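PDB 3P51: polyketide cyclase / dehydrase and lipid transport, which is of unknown function but probably binds a lipid or other hydrophobic ligand in a Bet v 1-like fold. Local coordinates for residues Ser7-Ala12 against Thr105-Trp110. Residues are numbered along the deposited sequence; the frame is centred on the assembly and turned at random.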
ATOM      1  N   SER A   7     -17.467   6.965  -1.705  1.00 34.11           N
ATOM      2  CA  SER A   7     -17.567   6.013  -0.612  1.00 32.36           C
ATOM      3  C   SER A   7     -18.877   6.163   0.148  1.00 36.43           C
ATOM      4  O   SER A   7     -19.516   7.218   0.117  1.00 35.65           O
ATOM      5  CB  SER A   7     -16.369   6.173   0.328  1.00 34.08           C
ATOM      6  OG  SER A   7     -16.324   7.476   0.888  1.00 35.80           O
ATOM      7  N   ILE A   8     -19.283   5.084   0.804  1.00 37.41           N
ATOM      8  CA  ILE A   8     -20.505   5.047   1.600  1.00 41.26           C
ATOM      9  C   ILE A   8     -20.317   4.082   2.767  1.00 39.88           C
ATOM     10  O   ILE A   8     -19.416   3.236   2.745  1.00 37.91           O
ATOM     11  CB  ILE A   8     -21.687   4.502   0.796  1.00 44.07           C
ATOM     12  CG1 ILE A   8     -21.355   3.094   0.299  1.00 41.81           C
ATOM     13  CG2 ILE A   8     -22.036   5.427  -0.362  1.00 44.93           C
ATOM     14  CD1 ILE A   8     -22.519   2.387  -0.339  1.00 44.17           C
ATOM     15  N   VAL A   9     -21.175   4.215   3.778  1.00 38.37           N
ATOM     16  CA  VAL A   9     -21.275   3.223   4.845  1.00 37.93           C
ATOM     17  C   VAL A   9     -22.542   2.388   4.670  1.00 45.36           C
ATOM     18  O   VAL A   9     -23.623   2.919   4.453  1.00 50.84           O
ATOM     19  CB  VAL A   9     -21.269   3.882   6.224  1.00 39.03           C
ATOM     20  CG1 VAL A   9     -21.586   2.845   7.323  1.00 38.50           C
ATOM     21  CG2 VAL A   9     -19.912   4.529   6.471  1.00 41.94           C
ATOM     22  N   VAL A  10     -22.386   1.072   4.747  1.00 48.07           N
ATOM     23  CA  VAL A  10     -23.472   0.128   4.501  1.00 49.91           C
ATOM     24  C   VAL A  10     -23.814  -0.596   5.807  1.00 52.10           C
ATOM     25  O   VAL A  10     -22.920  -1.141   6.466  1.00 47.53           O
ATOM     26  CB  VAL A  10     -23.035  -0.912   3.441  1.00 48.79           C
ATOM     27  CG1 VAL A  10     -24.044  -2.008   3.313  1.00 50.46           C
ATOM     28  CG2 VAL A  10     -22.806  -0.246   2.089  1.00 50.19           C
ATOM     29  N   ASP A  11     -25.093  -0.605   6.189  1.00 54.63           N
ATOM     30  CA  ASP A  11     -25.500  -1.219   7.459  1.00 57.61           C
ATOM     31  C   ASP A  11     -25.615  -2.746   7.373  1.00 54.90           C
ATOM     32  O   ASP A  11     -26.712  -3.309   7.438  1.00 53.43           O
ATOM     33  CB  ASP A  11     -26.805  -0.611   7.998  1.00 65.43           C
ATOM     34  CG  ASP A  11     -27.087  -1.015   9.452  1.00 72.22           C
ATOM     35  OD1 ASP A  11     -26.548  -2.045   9.906  1.00 71.80           O
ATOM     36  OD2 ASP A  11     -27.842  -0.304  10.150  1.00 77.18           O
ATOM     37  N   ALA A  12     -24.469  -3.401   7.233  1.00 50.36           N
ATOM     38  CA  ALA A  12     -24.389  -4.853   7.227  1.00 45.32           C
ATOM     39  C   ALA A  12     -22.949  -5.242   7.527  1.00 43.21           C
ATOM     40  O   ALA A  12     -22.027  -4.468   7.266  1.00 42.44           O
ATOM     41  CB  ALA A  12     -24.809  -5.398   5.886  1.00 45.85           C
ATOM     42  N   THR A 105     -20.591  -2.612  10.846  1.00 42.30           N
ATOM     43  CA  THR A 105     -21.067  -2.228   9.529  1.00 40.88           C
ATOM     44  C   THR A 105     -19.906  -2.262   8.535  1.00 39.75           C
ATOM     45  O   THR A 105     -18.820  -2.774   8.845  1.00 36.61           O
ATOM     46  CB  THR A 105     -21.773  -0.855   9.562  1.00 42.85           C
ATOM     47  OG1 THR A 105     -20.888   0.134  10.095  1.00 42.44           O
ATOM     48  CG2 THR A 105     -23.003  -0.926  10.457  1.00 44.89           C
ATOM     49  N   THR A 106     -20.134  -1.726   7.342  1.00 43.02           N
ATOM     50  CA  THR A 106     -19.152  -1.810   6.262  1.00 41.24           C
ATOM     51  C   THR A 106     -18.925  -0.466   5.584  1.00 41.31           C
ATOM     52  O   THR A 106     -19.871   0.207   5.195  1.00 43.24           O
ATOM     53  CB  THR A 106     -19.585  -2.822   5.187  1.00 40.96           C
ATOM     54  OG1 THR A 106     -19.720  -4.115   5.779  1.00 45.72           O
ATOM     55  CG2 THR A 106     -18.562  -2.897   4.079  1.00 35.19           C
ATOM     56  N   PHE A 107     -17.657  -0.086   5.468  1.00 35.68           N
ATOM     57  CA  PHE A 107     -17.233   1.059   4.673  1.00 35.36           C
ATOM     58  C   PHE A 107     -16.903   0.537   3.283  1.00 34.66           C
ATOM     59  O   PHE A 107     -16.198  -0.458   3.146  1.00 35.13           O
ATOM     60  CB  PHE A 107     -15.987   1.689   5.313  1.00 34.13           C
ATOM     61  CG  PHE A 107     -15.369   2.798   4.509  1.00 33.93           C
ATOM     62  CD1 PHE A 107     -15.913   4.071   4.528  1.00 38.15           C
ATOM     63  CD2 PHE A 107     -14.226   2.571   3.747  1.00 32.84           C
ATOM     64  CE1 PHE A 107     -15.340   5.104   3.791  1.00 38.70           C
ATOM     65  CE2 PHE A 107     -13.645   3.593   3.006  1.00 37.56           C
ATOM     66  CZ  PHE A 107     -14.200   4.868   3.031  1.00 39.47           C
ATOM     67  N   VAL A 108     -17.429   1.192   2.252  1.00 34.71           N
ATOM     68  CA  VAL A 108     -17.151   0.804   0.871  1.00 35.01           C
ATOM     69  C   VAL A 108     -16.544   1.974   0.106  1.00 33.59           C
ATOM     70  O   VAL A 108     -17.136   3.042   0.043  1.00 38.24           O
ATOM     71  CB  VAL A 108     -18.441   0.383   0.134  1.00 34.14           C
ATOM     72  CG1 VAL A 108     -18.095  -0.216  -1.219  1.00 31.63           C
ATOM     73  CG2 VAL A 108     -19.232  -0.616   0.977  1.00 36.35           C
ATOM     74  N   GLU A 109     -15.372   1.780  -0.485  1.00 35.27           N
ATOM     75  CA  GLU A 109     -14.780   2.834  -1.304  1.00 30.36           C
ATOM     76  C   GLU A 109     -14.560   2.359  -2.735  1.00 30.60           C
ATOM     77  O   GLU A 109     -14.243   1.199  -2.979  1.00 32.88           O
ATOM     78  CB  GLU A 109     -13.462   3.333  -0.699  1.00 33.11           C
ATOM     79  CG  GLU A 109     -12.435   2.245  -0.502  1.00 37.52           C
ATOM     80  CD  GLU A 109     -11.148   2.749   0.131  1.00 40.97           C
ATOM     81  OE1 GLU A 109     -10.983   3.980   0.249  1.00 38.77           O
ATOM     82  OE2 GLU A 109     -10.303   1.908   0.515  1.00 42.13           O
ATOM     83  N   TRP A 110     -14.748   3.269  -3.681  1.00 36.26           N
ATOM     84  CA  TRP A 110     -14.544   2.966  -5.089  1.00 35.99           C
ATOM     85  C   TRP A 110     -13.743   4.105  -5.701  1.00 34.68           C
ATOM     86  O   TRP A 110     -14.185   5.255  -5.684  1.00 33.82           O
ATOM     87  CB  TRP A 110     -15.889   2.815  -5.794  1.00 38.88           C
ATOM     88  CG  TRP A 110     -15.882   1.841  -6.934  1.00 40.36           C
ATOM     89  CD1 TRP A 110     -14.858   1.598  -7.809  1.00 34.87           C
ATOM     90  CD2 TRP A 110     -16.951   0.967  -7.316  1.00 37.63           C
ATOM     91  NE1 TRP A 110     -15.234   0.637  -8.721  1.00 35.43           N
ATOM     92  CE2 TRP A 110     -16.513   0.232  -8.437  1.00 36.03           C
ATOM     93  CE3 TRP A 110     -18.243   0.745  -6.824  1.00 35.88           C
ATOM     94  CZ2 TRP A 110     -17.318  -0.718  -9.071  1.00 37.75           C
ATOM     95  CZ3 TRP A 110     -19.040  -0.205  -7.449  1.00 38.27           C
ATOM     96  CH2 TRP A 110     -18.574  -0.917  -8.567  1.00 40.70           C
TER
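Val10 and Val108 meet obliquely on the face carrying Ile8, Val10, Thr106 and Val108, CG2 of Val10 3.8 Å from CG2 of Val108, while Ile8 lies side by side with Val108, its CG1 4.0 Å from Val108 CB. Beta-branched residues suit these extended strands, whose backbones pair Ile8 with Val108 and Val10 with Thr106. On the face of Ser7, Val9 and Phe107, Phe107 CG stands anti to its backbone N (chi1 174°), and the ring comes obliquely to Ser7 on the partner strand, CZ 3.7 Å from Ser7 CB, with Val9 CG2 at its edge. The small serine sends OG to Pro99 O of the second subunit. Just past strand 3-10, Asp11 centres an inverse gamma turn, Val10 O accepting both Ala12 N and Thr106 N. Thr106 OG1 donates to Ala12 O (2.8 Å), tilted 30° from the carbonyl plane. A valine in place of Thr106 would probably leave Ala12 O without its hydroxyl donor. Pairing of first and last strands against helix 120-139 fits the helix-grip fold: Leu133 covers Ile8 and Val108, Val17 of helix 14-21 packs on Val10 and Thr106, strand 88-100 flanks 105-110, and Phe107 stacks on Phe107 of the second subunit.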